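Local structure of plantazolicin methyltransferase BamL (Bacillus amyloliquefaciens subsp. plantarum, 5DLY) at residues K123-F128 and L149-S154; S210-N215 and H259-K264; V73-N78 and L102-S107. The protein probably methylates the amino terminus of desmethylplantazolicin to give the antibiotic plantazolicin, and binds S-adenosyl-L-homocysteine together with a thiazole analogue of that substrate. All blocks are in the same frame, centred on the assembly; numbering follows the deposited sequence.

Contact 1: K123-F128 and L149-S154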
loop_
_atom_site.group_PDB
_atom_site.type_symbol
_atom_site.label_atom_id
_atom_site.label_comp_id
_atom_site.label_asym_id
_atom_site.label_seq_id
_atom_site.Cartn_x
_atom_site.Cartn_y
_atom_site.Cartn_z
ATOM N N LYS A 123 3.644 -18.941 -4.026
ATOM C CA LYS A 123 2.514 -18.126 -3.594
ATOM C C LYS A 123 2.876 -17.342 -2.335
ATOM O O LYS A 123 3.697 -17.785 -1.515
ATOM C CB LYS A 123 1.259 -18.976 -3.376
ATOM C CG LYS A 123 0.876 -19.854 -4.561
ATOM C CD LYS A 123 0.543 -19.052 -5.808
ATOM C CE LYS A 123 0.104 -19.961 -6.952
ATOM N NZ LYS A 123 1.226 -20.795 -7.468
ATOM N N GLN A 124 2.256 -16.174 -2.195
ATOM C CA GLN A 124 2.598 -15.211 -1.152
ATOM C C GLN A 124 1.496 -15.124 -0.108
ATOM O O GLN A 124 0.308 -15.140 -0.451
ATOM C CB GLN A 124 2.810 -13.829 -1.769
ATOM C CG GLN A 124 3.911 -13.799 -2.814
ATOM C CD GLN A 124 5.283 -14.065 -2.216
ATOM O OE1 GLN A 124 5.810 -13.253 -1.452
ATOM N NE2 GLN A 124 5.876 -15.207 -2.577
ATOM N N ASP A 125 1.888 -15.018 1.158
ATOM C CA ASP A 125 0.931 -14.913 2.252
ATOM C C ASP A 125 0.379 -13.490 2.379
ATOM O O ASP A 125 -0.799 -13.301 2.686
ATOM C CB ASP A 125 1.563 -15.356 3.578
ATOM C CG ASP A 125 1.683 -16.871 3.710
ATOM O OD1 ASP A 125 1.069 -17.623 2.918
ATOM O OD2 ASP A 125 2.408 -17.309 4.630
ATOM N N ILE A 126 1.239 -12.499 2.151
ATOM C CA ILE A 126 0.839 -11.094 2.167
ATOM C C ILE A 126 1.415 -10.386 0.958
ATOM O O ILE A 126 2.601 -10.515 0.667
ATOM C CB ILE A 126 1.318 -10.376 3.451
ATOM C CG1 ILE A 126 0.794 -11.118 4.694
ATOM C CG2 ILE A 126 0.904 -8.904 3.437
ATOM C CD1 ILE A 126 1.294 -10.571 6.010
ATOM N N ILE A 127 0.555 -9.651 0.266
ATOM C CA ILE A 127 0.966 -8.746 -0.792
ATOM C C ILE A 127 0.552 -7.344 -0.345
ATOM O O ILE A 127 -0.604 -7.111 -0.011
ATOM C CB ILE A 127 0.342 -9.143 -2.153
ATOM C CG1 ILE A 127 0.724 -10.587 -2.512
ATOM C CG2 ILE A 127 0.766 -8.157 -3.236
ATOM C CD1 ILE A 127 0.050 -11.136 -3.757
ATOM N N PHE A 128 1.514 -6.426 -0.302
ATOM C CA PHE A 128 1.302 -5.089 0.258
ATOM C C PHE A 128 1.425 -4.052 -0.850
ATOM O O PHE A 128 2.389 -4.061 -1.621
ATOM C CB PHE A 128 2.397 -4.857 1.305
ATOM C CG PHE A 128 2.198 -3.657 2.212
ATOM C CD1 PHE A 128 0.942 -3.239 2.648
ATOM C CD2 PHE A 128 3.326 -2.979 2.692
ATOM C CE1 PHE A 128 0.815 -2.173 3.532
ATOM C CE2 PHE A 128 3.201 -1.920 3.564
ATOM C CZ PHE A 128 1.944 -1.514 3.987
ATOM N N LEU A 149 -1.097 -14.940 -7.383
ATOM C CA LEU A 149 0.040 -15.212 -6.502
ATOM C C LEU A 149 -0.353 -15.408 -5.038
ATOM O O LEU A 149 0.501 -15.707 -4.214
ATOM C CB LEU A 149 1.095 -14.100 -6.623
ATOM C CG LEU A 149 1.980 -14.123 -7.869
ATOM C CD1 LEU A 149 2.851 -12.877 -7.910
ATOM C CD2 LEU A 149 2.844 -15.378 -7.891
ATOM N N LEU A 150 -1.628 -15.250 -4.717
ATOM C CA LEU A 150 -2.081 -15.421 -3.328
ATOM C C LEU A 150 -2.049 -16.882 -2.892
ATOM O O LEU A 150 -2.502 -17.769 -3.624
ATOM C CB LEU A 150 -3.482 -14.846 -3.133
ATOM C CG LEU A 150 -3.615 -13.324 -3.144
ATOM C CD1 LEU A 150 -5.098 -12.968 -3.143
ATOM C CD2 LEU A 150 -2.874 -12.658 -1.986
ATOM N N SER A 151 -1.495 -17.123 -1.707
ATOM C CA SER A 151 -1.511 -18.450 -1.095
ATOM C C SER A 151 -2.925 -18.798 -0.634
ATOM O O SER A 151 -3.841 -17.957 -0.676
ATOM C CB SER A 151 -0.528 -18.509 0.080
ATOM O OG SER A 151 -1.075 -17.870 1.224
ATOM N N ASP A 152 -3.107 -20.033 -0.173
ATOM C CA ASP A 152 -4.415 -20.469 0.312
ATOM C C ASP A 152 -4.891 -19.701 1.554
ATOM O O ASP A 152 -6.082 -19.657 1.820
ATOM C CB ASP A 152 -4.411 -21.978 0.591
ATOM C CG ASP A 152 -4.236 -22.810 -0.670
ATOM O OD1 ASP A 152 -4.441 -22.275 -1.777
ATOM O OD2 ASP A 152 -3.907 -24.013 -0.558
ATOM N N GLN A 153 -3.954 -19.116 2.302
ATOM C CA GLN A 153 -4.268 -18.269 3.458
ATOM C C GLN A 153 -3.497 -16.966 3.314
ATOM O O GLN A 153 -2.315 -16.890 3.654
ATOM C CB GLN A 153 -3.886 -18.960 4.767
ATOM C CG GLN A 153 -4.778 -20.145 5.120
ATOM C CD GLN A 153 -4.381 -20.815 6.420
ATOM O OE1 GLN A 153 -3.211 -21.129 6.639
ATOM N NE2 GLN A 153 -5.354 -21.035 7.291
ATOM N N SER A 154 -4.164 -15.931 2.816
ATOM C CA SER A 154 -3.434 -14.748 2.370
ATOM C C SER A 154 -4.299 -13.508 2.264
ATOM O O SER A 154 -5.529 -13.577 2.267
ATOM C CB SER A 154 -2.805 -15.012 0.995
ATOM O OG SER A 154 -3.831 -15.288 0.050
#
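Asp125 and Ser151 meet through their side chains where residues 123-128 and 149-154 run briefly alongside each other. The Asp125 side chain can be followed outward. Its CB comes only to the margin of the contact, 4.2 Å from Gln153 O. With CG anti to the carbonyl carbon (chi1 -77°), the carboxylate leaves CB beside its own backbone N; CG lies 3.8 Å from Ser151 OG, and OD1 accepts a hydrogen bond from Ser151 OG at 2.7 Å through the lone pair turned away from OD2. OD2 faces other partners, a salt bridge to Arg58 and the backbone N of Tyr61, so the buried carboxylate is gripped at both oxygens, which probably stabilises its negative charge.

Next to it the backbones form a single parallel bridge with Gln124 in the middle. Gln124 N donates to Leu149 O at 2.7 Å in a nearly linear bond, while Ser151 N reaches Gln124 O at 3.0 Å from a position 40° above the carbonyl plane. The second serine, Ser154, folds back on its own segment, its OG bonding to Ser151 O at 2.8 Å, a bond that spans the corner at 152-153. Beyond the polar part, the methyl tips Ile127 CD1 and Leu150 CD2 touch at 3.7 Å, their side chains crossing obliquely. At the exposed end, Lys123 CB packs on Ser151 CA.

What the example illustrates is the return of a beta-alpha-beta crossover: strand 124-130, helix 139-148 and strand 154-160 form one such unit of the Rossmann-like methyltransferase fold.

Contact 2: S210-N215 and H259-K264; sequences SFHVGN and HGWIIK
His259 and Trp261 are two residues apart and so share a face of the sheet; with CG anti to the carbonyl carbon (chi1 -56° and -55°), beside the backbone N, each ring has its edge near a carbonyl of the partner strand, His259 at Gly214 and Trp261 at His212. The motif is the antiparallel pair that ends the sheet of class I methyltransferases, where the reversed last strand, 258-265, lies between strand 154-160 and the outermost strand 209-214.

The hydrogen-bonded pairs are Ser210 with Ile263, His212 with Trp261, and Gly214 with His259. In the central pair Trp261 N donates a hydrogen bond to His212 O at 2.8 Å, and His212 N donates one to Trp261 O at 3.0 Å. The indole meets the same carbonyl from the side, with His212 O in the ring plane and 3.9 Å from CD1. At the far end Gly214 O is reached twice by His259, by the backbone N at 3.0 Å and by a weak bond from ND1 at 3.3 Å, with the oxygen lying in the plane of the imidazole at its edge. The polar tips find their partners elsewhere: Trp261 NE1 bonds to Gly219 O and His212 NE2 to Gly220 O.

Phe211, Val213 and Ile262 occupy the other face, where Phe211 and Val213 pack on helix 192-203. Val213 CG1, anti to its backbone N, lies 3.6 Å from His259 O, whereas Gly260 opposite contributes no side chain. On the indole face Trp261 and Ile263 pack on helix 23-56. At the exposed end a water bridges the strands, hydrogen-bonded to Ser210 OG at 2.8 Å and donating to Ile263 O at 3.0 Å, an oxygen that also accepts from Ser210 N.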
loop_
_atom_site.group_PDB
_atom_site.type_symbol
_atom_site.label_atom_id
_atom_site.label_comp_id
_atom_site.label_asym_id
_atom_site.label_seq_id
_atom_site.Cartn_x
_atom_site.Cartn_y
_atom_site.Cartn_z
ATOM N N SER A 210 -12.490 -12.811 -0.912
ATOM C CA SER A 210 -13.428 -11.757 -0.536
ATOM C C SER A 210 -12.715 -10.416 -0.466
ATOM O O SER A 210 -11.501 -10.353 -0.625
ATOM C CB SER A 210 -14.058 -12.088 0.822
ATOM O OG SER A 210 -13.061 -12.144 1.828
ATOM N N PHE A 211 -13.468 -9.344 -0.248
ATOM C CA PHE A 211 -12.866 -8.021 -0.088
ATOM C C PHE A 211 -13.486 -7.224 1.049
ATOM O O PHE A 211 -14.597 -7.500 1.493
ATOM C CB PHE A 211 -12.916 -7.214 -1.401
ATOM C CG PHE A 211 -14.224 -6.507 -1.646
ATOM C CD1 PHE A 211 -15.278 -7.158 -2.287
ATOM C CD2 PHE A 211 -14.398 -5.180 -1.251
ATOM C CE1 PHE A 211 -16.482 -6.502 -2.516
ATOM C CE2 PHE A 211 -15.598 -4.518 -1.476
ATOM C CZ PHE A 211 -16.641 -5.182 -2.113
ATOM N N HIS A 212 -12.747 -6.220 1.515
ATOM C CA HIS A 212 -13.298 -5.214 2.408
ATOM C C HIS A 212 -12.673 -3.874 2.068
ATOM O O HIS A 212 -11.476 -3.805 1.778
ATOM C CB HIS A 212 -13.032 -5.548 3.878
ATOM C CG HIS A 212 -13.584 -4.530 4.832
ATOM N ND1 HIS A 212 -14.855 -4.611 5.358
ATOM C CD2 HIS A 212 -13.042 -3.397 5.337
ATOM C CE1 HIS A 212 -15.068 -3.582 6.161
ATOM N NE2 HIS A 212 -13.982 -2.828 6.165
ATOM N N VAL A 213 -13.478 -2.819 2.110
ATOM C CA VAL A 213 -12.981 -1.458 1.908
ATOM C C VAL A 213 -13.542 -0.558 3.002
ATOM O O VAL A 213 -14.676 -0.744 3.453
ATOM C CB VAL A 213 -13.333 -0.896 0.506
ATOM C CG1 VAL A 213 -12.706 0.466 0.283
ATOM C CG2 VAL A 213 -12.866 -1.826 -0.607
ATOM N N GLY A 214 -12.737 0.412 3.435
ATOM C CA GLY A 214 -13.174 1.363 4.451
ATOM C C GLY A 214 -12.195 2.509 4.548
ATOM O O GLY A 214 -11.049 2.392 4.119
ATOM N N ASN A 215 -12.644 3.622 5.111
ATOM C CA ASN A 215 -11.746 4.757 5.286
ATOM C C ASN A 215 -11.375 5.035 6.737
ATOM O O ASN A 215 -10.718 6.034 7.031
ATOM C CB ASN A 215 -12.278 6.007 4.577
ATOM C CG ASN A 215 -13.590 6.490 5.143
ATOM O OD1 ASN A 215 -14.033 6.044 6.201
ATOM N ND2 ASN A 215 -14.226 7.412 4.433
ATOM N N HIS A 259 -8.546 2.118 2.503
ATOM C CA HIS A 259 -7.976 0.854 2.970
ATOM C C HIS A 259 -8.747 -0.276 2.319
ATOM O O HIS A 259 -9.967 -0.343 2.450
ATOM C CB HIS A 259 -8.088 0.738 4.492
ATOM C CG HIS A 259 -7.451 1.869 5.226
ATOM N ND1 HIS A 259 -8.072 3.089 5.377
ATOM C CD2 HIS A 259 -6.249 1.975 5.845
ATOM C CE1 HIS A 259 -7.277 3.903 6.046
ATOM N NE2 HIS A 259 -6.175 3.251 6.355
ATOM N N GLY A 260 -8.049 -1.146 1.596
ATOM C CA GLY A 260 -8.703 -2.241 0.876
ATOM C C GLY A 260 -8.015 -3.556 1.152
ATOM O O GLY A 260 -6.784 -3.607 1.241
ATOM N N TRP A 261 -8.812 -4.607 1.337
ATOM C CA TRP A 261 -8.301 -5.958 1.533
ATOM C C TRP A 261 -8.901 -6.898 0.515
ATOM O O TRP A 261 -10.112 -6.849 0.247
ATOM C CB TRP A 261 -8.653 -6.508 2.925
ATOM C CG TRP A 261 -8.232 -5.660 4.079
ATOM C CD1 TRP A 261 -8.860 -4.545 4.542
ATOM C CD2 TRP A 261 -7.099 -5.871 4.928
ATOM N NE1 TRP A 261 -8.183 -4.030 5.620
ATOM C CE2 TRP A 261 -7.103 -4.832 5.887
ATOM C CE3 TRP A 261 -6.089 -6.847 4.985
ATOM C CZ2 TRP A 261 -6.121 -4.722 6.876
ATOM C CZ3 TRP A 261 -5.107 -6.739 5.971
ATOM C CH2 TRP A 261 -5.132 -5.680 6.903
ATOM N N ILE A 262 -8.045 -7.741 -0.056
ATOM C CA ILE A 262 -8.460 -8.883 -0.856
ATOM C C ILE A 262 -7.968 -10.107 -0.084
ATOM O O ILE A 262 -6.759 -10.312 0.080
ATOM C CB ILE A 262 -7.885 -8.804 -2.286
ATOM C CG1 ILE A 262 -8.518 -7.638 -3.050
ATOM C CG2 ILE A 262 -8.161 -10.081 -3.068
ATOM C CD1 ILE A 262 -7.684 -7.147 -4.217
ATOM N N ILE A 263 -8.916 -10.896 0.419
ATOM C CA ILE A 263 -8.630 -11.950 1.393
ATOM C C ILE A 263 -8.920 -13.324 0.794
ATOM O O ILE A 263 -10.023 -13.569 0.316
ATOM C CB ILE A 263 -9.480 -11.752 2.671
ATOM C CG1 ILE A 263 -9.132 -10.416 3.337
ATOM C CG2 ILE A 263 -9.284 -12.909 3.652
ATOM C CD1 ILE A 263 -10.310 -9.749 4.020
ATOM N N LYS A 264 -7.923 -14.200 0.802
ATOM C CA LYS A 264 -8.129 -15.570 0.333
ATOM C C LYS A 264 -8.031 -16.564 1.487
ATOM O O LYS A 264 -7.049 -16.591 2.241
ATOM C CB LYS A 264 -7.170 -15.940 -0.812
ATOM C CG LYS A 264 -7.456 -17.304 -1.436
ATOM C CD LYS A 264 -6.583 -17.541 -2.655
ATOM C CE LYS A 264 -6.875 -18.891 -3.297
ATOM N NZ LYS A 264 -6.253 -18.982 -4.645
HETATM O O HOH W 1 -12.286 -14.811 1.761
#

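Contact 3: V73-N78 and L102-S107; sequences VIQYLN and LGINAS
In the Rossmann-like methyltransferase fold the helix after the first strand of the sheet, here 72-80, packs beside the loop that leads into the edge strand 107-110, and Ile104 of that loop meets both Gln75 and Asn78 of the helix. Its two branches divide the work. CD1, at the end of the longer branch, rests against the helix backbone 3.7 Å from Gln75 CA. The Gln75 side chain leaves with CG anti to the backbone N (chi1 -180°) and bends at chi2; it crosses that of Ile104 at about a right angle, with NE2 3.7 Å from the same methyl. CG2 lies instead against the Asn78 amide, 3.6 Å from its CG, and these two side chains slide past each other in opposite directions.

Deeper in, Ile74 CG2 touches Ala106 CB at 3.7 Å, and both residues also pack on Leu86 of strand 85-90. On the other flank Gln75 OE1 comes to 3.8 Å from Leu102 CD2.

No direct hydrogen bond joins the segments. A water spans them instead, donating to Asn78 OD1 at 2.8 Å and accepting at 2.8 Å from the N of Asn105, the central residue of an inverse gamma turn. The chemistry thus implies a surface junction made by methyl groups against side-chain amides and one another, with a single water as its polar link.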
loop_
_atom_site.group_PDB
_atom_site.type_symbol
_atom_site.label_atom_id
_atom_site.label_comp_id
_atom_site.label_asym_id
_atom_site.label_seq_id
_atom_site.Cartn_x
_atom_site.Cartn_y
_atom_site.Cartn_z
ATOM N N VAL A 73 9.964 -0.428 3.894
ATOM C CA VAL A 73 9.010 -1.395 4.435
ATOM C C VAL A 73 9.676 -2.747 4.657
ATOM O O VAL A 73 9.469 -3.397 5.680
ATOM C CB VAL A 73 7.750 -1.520 3.537
ATOM C CG1 VAL A 73 6.948 -2.775 3.870
ATOM C CG2 VAL A 73 6.881 -0.285 3.696
ATOM N N ILE A 74 10.488 -3.170 3.697
ATOM C CA ILE A 74 11.206 -4.424 3.826
ATOM C C ILE A 74 12.235 -4.351 4.958
ATOM O O ILE A 74 12.400 -5.314 5.711
ATOM C CB ILE A 74 11.783 -4.851 2.461
ATOM C CG1 ILE A 74 10.639 -5.427 1.610
ATOM C CG2 ILE A 74 12.930 -5.845 2.622
ATOM C CD1 ILE A 74 10.948 -5.589 0.144
ATOM N N GLN A 75 12.879 -3.201 5.118
ATOM C CA GLN A 75 13.770 -3.012 6.263
ATOM C C GLN A 75 13.039 -3.201 7.600
ATOM O O GLN A 75 13.541 -3.891 8.499
ATOM C CB GLN A 75 14.464 -1.652 6.200
ATOM C CG GLN A 75 15.407 -1.421 7.370
ATOM C CD GLN A 75 16.748 -0.892 6.937
ATOM O OE1 GLN A 75 16.869 0.252 6.513
ATOM N NE2 GLN A 75 17.773 -1.732 7.041
ATOM N N TYR A 76 11.859 -2.588 7.720
ATOM C CA TYR A 76 11.028 -2.714 8.914
ATOM C C TYR A 76 10.714 -4.174 9.207
ATOM O O TYR A 76 10.847 -4.622 10.348
ATOM C CB TYR A 76 9.722 -1.930 8.738
ATOM C CG TYR A 76 8.828 -1.918 9.962
ATOM C CD1 TYR A 76 7.891 -2.924 10.181
ATOM C CD2 TYR A 76 8.911 -0.886 10.888
ATOM C CE1 TYR A 76 7.062 -2.912 11.296
ATOM C CE2 TYR A 76 8.092 -0.866 12.011
ATOM C CZ TYR A 76 7.172 -1.876 12.209
ATOM O OH TYR A 76 6.361 -1.842 13.325
ATOM N N LEU A 77 10.305 -4.912 8.176
ATOM C CA LEU A 77 9.957 -6.326 8.313
ATOM C C LEU A 77 11.167 -7.173 8.699
ATOM O O LEU A 77 11.045 -8.088 9.517
ATOM C CB LEU A 77 9.308 -6.857 7.033
ATOM C CG LEU A 77 7.879 -6.348 6.804
ATOM C CD1 LEU A 77 7.446 -6.578 5.366
ATOM C CD2 LEU A 77 6.915 -7.014 7.779
ATOM N N ASN A 78 12.320 -6.848 8.114
ATOM C CA ASN A 78 13.598 -7.501 8.426
ATOM C C ASN A 78 13.997 -7.361 9.898
ATOM O O ASN A 78 14.646 -8.248 10.464
ATOM C CB ASN A 78 14.706 -6.948 7.523
ATOM C CG ASN A 78 16.067 -7.547 7.830
ATOM O OD1 ASN A 78 16.313 -8.718 7.558
ATOM N ND2 ASN A 78 16.954 -6.740 8.394
ATOM N N LEU A 102 21.069 -1.671 1.024
ATOM C CA LEU A 102 20.777 -1.966 2.432
ATOM C C LEU A 102 21.423 -3.263 2.919
ATOM O O LEU A 102 21.663 -3.422 4.117
ATOM C CB LEU A 102 19.266 -2.004 2.696
ATOM C CG LEU A 102 18.508 -0.695 2.448
ATOM C CD1 LEU A 102 17.007 -0.916 2.589
ATOM C CD2 LEU A 102 18.990 0.419 3.372
ATOM N N GLY A 103 21.682 -4.185 1.993
ATOM C CA GLY A 103 22.302 -5.470 2.311
ATOM C C GLY A 103 21.435 -6.348 3.194
ATOM O O GLY A 103 21.943 -7.026 4.083
ATOM N N ILE A 104 20.125 -6.318 2.947
ATOM C CA ILE A 104 19.144 -7.125 3.668
ATOM C C ILE A 104 18.905 -8.438 2.935
ATOM O O ILE A 104 18.997 -8.499 1.711
ATOM C CB ILE A 104 17.785 -6.381 3.763
ATOM C CG1 ILE A 104 17.909 -5.140 4.645
ATOM C CG2 ILE A 104 16.674 -7.287 4.282
ATOM C CD1 ILE A 104 16.744 -4.188 4.500
ATOM N N ASN A 105 18.585 -9.484 3.691
ATOM C CA ASN A 105 18.171 -10.741 3.108
ATOM C C ASN A 105 16.760 -10.598 2.517
ATOM O O ASN A 105 15.760 -10.898 3.172
ATOM C CB ASN A 105 18.243 -11.861 4.150
ATOM C CG ASN A 105 17.921 -13.225 3.572
ATOM O OD1 ASN A 105 18.093 -13.470 2.372
ATOM N ND2 ASN A 105 17.457 -14.129 4.427
ATOM N N ALA A 106 16.717 -10.108 1.278
ATOM C CA ALA A 106 15.476 -9.856 0.535
ATOM C C ALA A 106 15.800 -9.783 -0.950
ATOM O O ALA A 106 16.940 -9.495 -1.317
ATOM C CB ALA A 106 14.845 -8.550 0.987
ATOM N N SER A 107 14.802 -10.052 -1.791
ATOM C CA SER A 107 14.933 -9.948 -3.245
ATOM C C SER A 107 14.289 -8.660 -3.745
ATOM O O SER A 107 13.122 -8.383 -3.450
ATOM C CB SER A 107 14.274 -11.143 -3.937
ATOM O OG SER A 107 14.930 -12.356 -3.617
HETATM O O HOH W 2 18.843 -9.393 6.496
#

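From the N terminus, contact 3 comes first, closing the loop from helix 72-80 to the approach of strand 107-110. Contact 1 then closes the crossover between 123-128 and 149-154, and contact 2 closes the longest loop, from strand 209-214 to the last strand. The three follow in series, so none nests within or crosses another. Contacts 1 and 2 both reach the same sheet and touch, with a probable hydrogen bond between Ser154 O and Lys264 N. Contact 1 meets contact 3 through Phe128 against Val73. Contacts 2 and 3 lie on opposite sides of the chain's centre, their nearest atoms about 12 Å apart.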